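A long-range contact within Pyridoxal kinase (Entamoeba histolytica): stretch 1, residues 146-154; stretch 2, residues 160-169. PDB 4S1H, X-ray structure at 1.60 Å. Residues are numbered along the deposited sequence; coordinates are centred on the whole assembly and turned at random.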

# COMPACT_ATOMS: atom_id res chain seq x y z
N GLU A 146 20.73 2.77 15.71
CA GLU A 146 21.11 2.83 14.31
C GLU A 146 22.27 3.80 14.12
O GLU A 146 23.23 3.46 13.42
CB GLU A 146 19.90 3.12 13.42
CG GLU A 146 18.96 1.94 13.44
CD GLU A 146 17.53 2.25 13.11
OE1 GLU A 146 17.13 3.43 13.19
OE2 GLU A 146 16.84 1.25 12.76
N LEU A 147 22.20 4.97 14.77
CA LEU A 147 23.33 5.90 14.78
C LEU A 147 24.61 5.25 15.28
O LEU A 147 25.67 5.43 14.69
CB LEU A 147 23.00 7.18 15.59
CG LEU A 147 24.05 8.30 15.61
CD1 LEU A 147 24.30 8.85 14.20
CD2 LEU A 147 23.59 9.42 16.51
N SER A 148 24.52 4.47 16.35
CA SER A 148 25.67 3.76 16.86
C SER A 148 26.24 2.75 15.85
O SER A 148 27.46 2.64 15.68
CB SER A 148 25.29 3.08 18.17
OG SER A 148 26.38 2.39 18.72
N PHE A 149 25.37 2.01 15.19
CA PHE A 149 25.80 1.05 14.15
C PHE A 149 26.42 1.72 12.93
O PHE A 149 27.30 1.15 12.32
CB PHE A 149 24.64 0.14 13.68
CG PHE A 149 24.12 -0.82 14.72
CD1 PHE A 149 24.97 -1.33 15.71
CD2 PHE A 149 22.79 -1.24 14.70
CE1 PHE A 149 24.49 -2.22 16.67
CE2 PHE A 149 22.32 -2.13 15.67
CZ PHE A 149 23.17 -2.62 16.65
N LEU A 150 25.97 2.93 12.59
CA LEU A 150 26.50 3.63 11.44
C LEU A 150 27.83 4.30 11.71
O LEU A 150 28.51 4.68 10.75
CB LEU A 150 25.50 4.69 10.96
CG LEU A 150 24.22 4.17 10.39
CD1 LEU A 150 23.21 5.32 10.27
CD2 LEU A 150 24.49 3.50 9.05
N THR A 151 28.21 4.48 12.98
CA THR A 151 29.44 5.20 13.34
C THR A 151 30.46 4.37 14.13
O THR A 151 31.65 4.73 14.20
CB THR A 151 29.12 6.45 14.17
OG1 THR A 151 28.44 6.08 15.37
CG2 THR A 151 28.28 7.40 13.39
N GLY A 152 30.02 3.28 14.76
CA GLY A 152 30.87 2.53 15.67
C GLY A 152 31.06 3.16 17.03
O GLY A 152 31.95 2.76 17.79
N LEU A 153 30.25 4.18 17.36
CA LEU A 153 30.31 4.87 18.65
C LEU A 153 29.08 4.51 19.48
O LEU A 153 27.99 4.30 18.95
CB LEU A 153 30.34 6.38 18.42
CG LEU A 153 31.58 7.00 17.79
CD1 LEU A 153 31.58 8.52 17.92
CD2 LEU A 153 32.86 6.45 18.41
N GLU A 154 29.27 4.43 20.79
CA GLU A 154 28.13 4.24 21.68
C GLU A 154 27.25 5.50 21.59
O GLU A 154 27.77 6.60 21.46
CB GLU A 154 28.61 4.02 23.13
CG GLU A 154 29.34 2.70 23.42
CD GLU A 154 28.80 1.93 24.63
OE1 GLU A 154 27.60 1.56 24.65
OE2 GLU A 154 29.58 1.66 25.56
N GLU A 160 26.75 11.95 23.55
CA GLU A 160 27.23 10.88 22.68
C GLU A 160 26.64 10.98 21.29
O GLU A 160 27.36 10.81 20.33
CB GLU A 160 27.01 9.51 23.30
CG GLU A 160 27.93 9.29 24.48
CD GLU A 160 27.85 7.92 25.14
OE1 GLU A 160 26.82 7.23 24.98
OE2 GLU A 160 28.83 7.54 25.84
N ALA A 161 25.33 11.23 21.18
CA ALA A 161 24.72 11.44 19.88
C ALA A 161 25.41 12.58 19.14
O ALA A 161 25.60 12.46 17.94
CB ALA A 161 23.23 11.67 20.00
N ILE A 162 25.74 13.66 19.84
CA ILE A 162 26.37 14.81 19.14
C ILE A 162 27.73 14.37 18.54
O ILE A 162 28.04 14.69 17.41
CB ILE A 162 26.48 16.03 20.08
CG1 ILE A 162 25.10 16.67 20.31
CG2 ILE A 162 27.48 17.03 19.52
CD1 ILE A 162 25.07 17.61 21.51
N LYS A 163 28.53 13.63 19.31
CA LYS A 163 29.81 13.12 18.82
C LYS A 163 29.66 12.19 17.61
O LYS A 163 30.43 12.27 16.65
CB LYS A 163 30.57 12.40 19.94
CG LYS A 163 30.94 13.23 21.13
CD LYS A 163 31.70 12.36 22.14
CE LYS A 163 32.05 13.02 23.45
NZ LYS A 163 32.74 12.05 24.35
N ALA A 164 28.64 11.33 17.63
CA ALA A 164 28.42 10.40 16.54
C ALA A 164 27.92 11.18 15.31
O ALA A 164 28.32 10.87 14.18
CB ALA A 164 27.45 9.31 16.95
N CYS A 165 27.07 12.18 15.52
CA CYS A 165 26.57 12.99 14.38
C CYS A 165 27.74 13.69 13.69
O CYS A 165 27.76 13.81 12.47
CB CYS A 165 25.55 14.03 14.82
SG CYS A 165 23.92 13.33 15.18
N HIS A 166 28.69 14.17 14.47
CA HIS A 166 29.87 14.81 13.88
C HIS A 166 30.50 13.94 12.78
O HIS A 166 30.79 14.41 11.66
CB HIS A 166 30.86 15.16 14.97
CG HIS A 166 32.14 15.74 14.45
ND1 HIS A 166 32.21 17.04 13.97
CD2 HIS A 166 33.35 15.19 14.24
CE1 HIS A 166 33.44 17.28 13.56
NE2 HIS A 166 34.16 16.17 13.71
N ILE A 167 30.68 12.65 13.10
CA ILE A 167 31.37 11.73 12.22
C ILE A 167 30.64 11.70 10.87
O ILE A 167 31.24 11.79 9.80
CB ILE A 167 31.39 10.29 12.80
CG1 ILE A 167 32.23 10.21 14.10
CG2 ILE A 167 31.88 9.29 11.78
CD1 ILE A 167 33.71 10.49 13.94
N LEU A 168 29.32 11.67 10.94
CA LEU A 168 28.52 11.60 9.72
C LEU A 168 28.45 12.92 8.97
O LEU A 168 28.46 12.92 7.73
CB LEU A 168 27.12 11.08 10.04
CG LEU A 168 27.10 9.69 10.63
CD1 LEU A 168 25.64 9.27 10.74
CD2 LEU A 168 27.90 8.65 9.85
N HIS A 169 28.32 14.02 9.69
CA HIS A 169 28.41 15.35 9.08
C HIS A 169 29.75 15.57 8.36
O HIS A 169 29.77 16.16 7.30
CB HIS A 169 28.23 16.46 10.08
CG HIS A 169 26.87 16.56 10.69
ND1 HIS A 169 25.71 16.52 9.95
CD2 HIS A 169 26.49 16.78 11.97
CE1 HIS A 169 24.67 16.67 10.77
NE2 HIS A 169 25.13 16.85 12.00
O HOH W 1 29.36 8.87 20.76

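The two stretches pack through apolar side chains, with no direct hydrogen bond between them; their helices cross at 47° with the axes 9.7 Å apart at closest approach, and the contact buries 484 Å² in all. Its centre is Leu147, whose side chain sits as a knob among Ala161, Ala164, Cys165 and Leu168. Leu147, Ala164 and Leu168 are all buried, as suits their apolar side chains. With chi1 t and chi2 p, the two methyls of Leu147 spread along the second helix: Leu147 CD1 lies 3.7 Å from Leu168 CD1, while Leu147 CD2 lies 4.2 Å from Ala161 CB and 4.1 Å from Cys165 SG. Between these ends, Leu147 CG rests 3.8 Å from Ala164 CB. Ala164, whose side chain is a single methyl pointing toward the first stretch, lies where the backbones come nearest, its CA 6.2 Å from Thr151 CA.

Leu168, m at chi1 and t at chi2, also points toward its partner and bounds the pocket at the C-terminal side of Ala164. Leu168 CD2 comes within 4.1 Å of Leu150 O, and Leu168 CG lies 3.8 Å from Thr151 CG2.

The p rotamer of Thr151 brings its hydroxyl to the backbone of its own stretch: Thr151 OG1 donates a hydrogen bond to Leu147 O (2.9 Å) and accepts one from Leu153 N at 3.3 Å. Both branches of the side chain also pack against Ala164, with Thr151 CG2 3.6 Å from Ala164 O and Thr151 OG1 3.7 Å from Ala164 CB.

Gly152 leaves helical geometry with a positive phi of 76°, a conformation that favours glycine, and makes no contact across the interface. The chain then brings Leu153 back toward the second helix. Its m, t side chain sets Leu153 CD1 over the backbone of that helix, 3.9 Å from Ala164 CA and 4.2 Å from Ile167 CG1, extending the apolar contact beyond Leu147. The turn is also tied by Ser148: Ser148 OG, in the t rotamer, donates to Leu153 O at 2.5 Å.

At the more polar end, Glu154 and Glu160 are in contact: Glu154 O lies 3.5 Å from Glu160 CB, and Glu154 CB 4.1 Å from Glu160 OE1. A water donates to both Glu154 O (2.9 Å) and Glu160 O (2.8 Å), bridging the stretches where the side chains provide no direct polar link. The end of the Glu154 side chain leads away from the second stretch, and that of Lys163 leads away from the first, its extended chain leaving its aliphatic base beside Leu153.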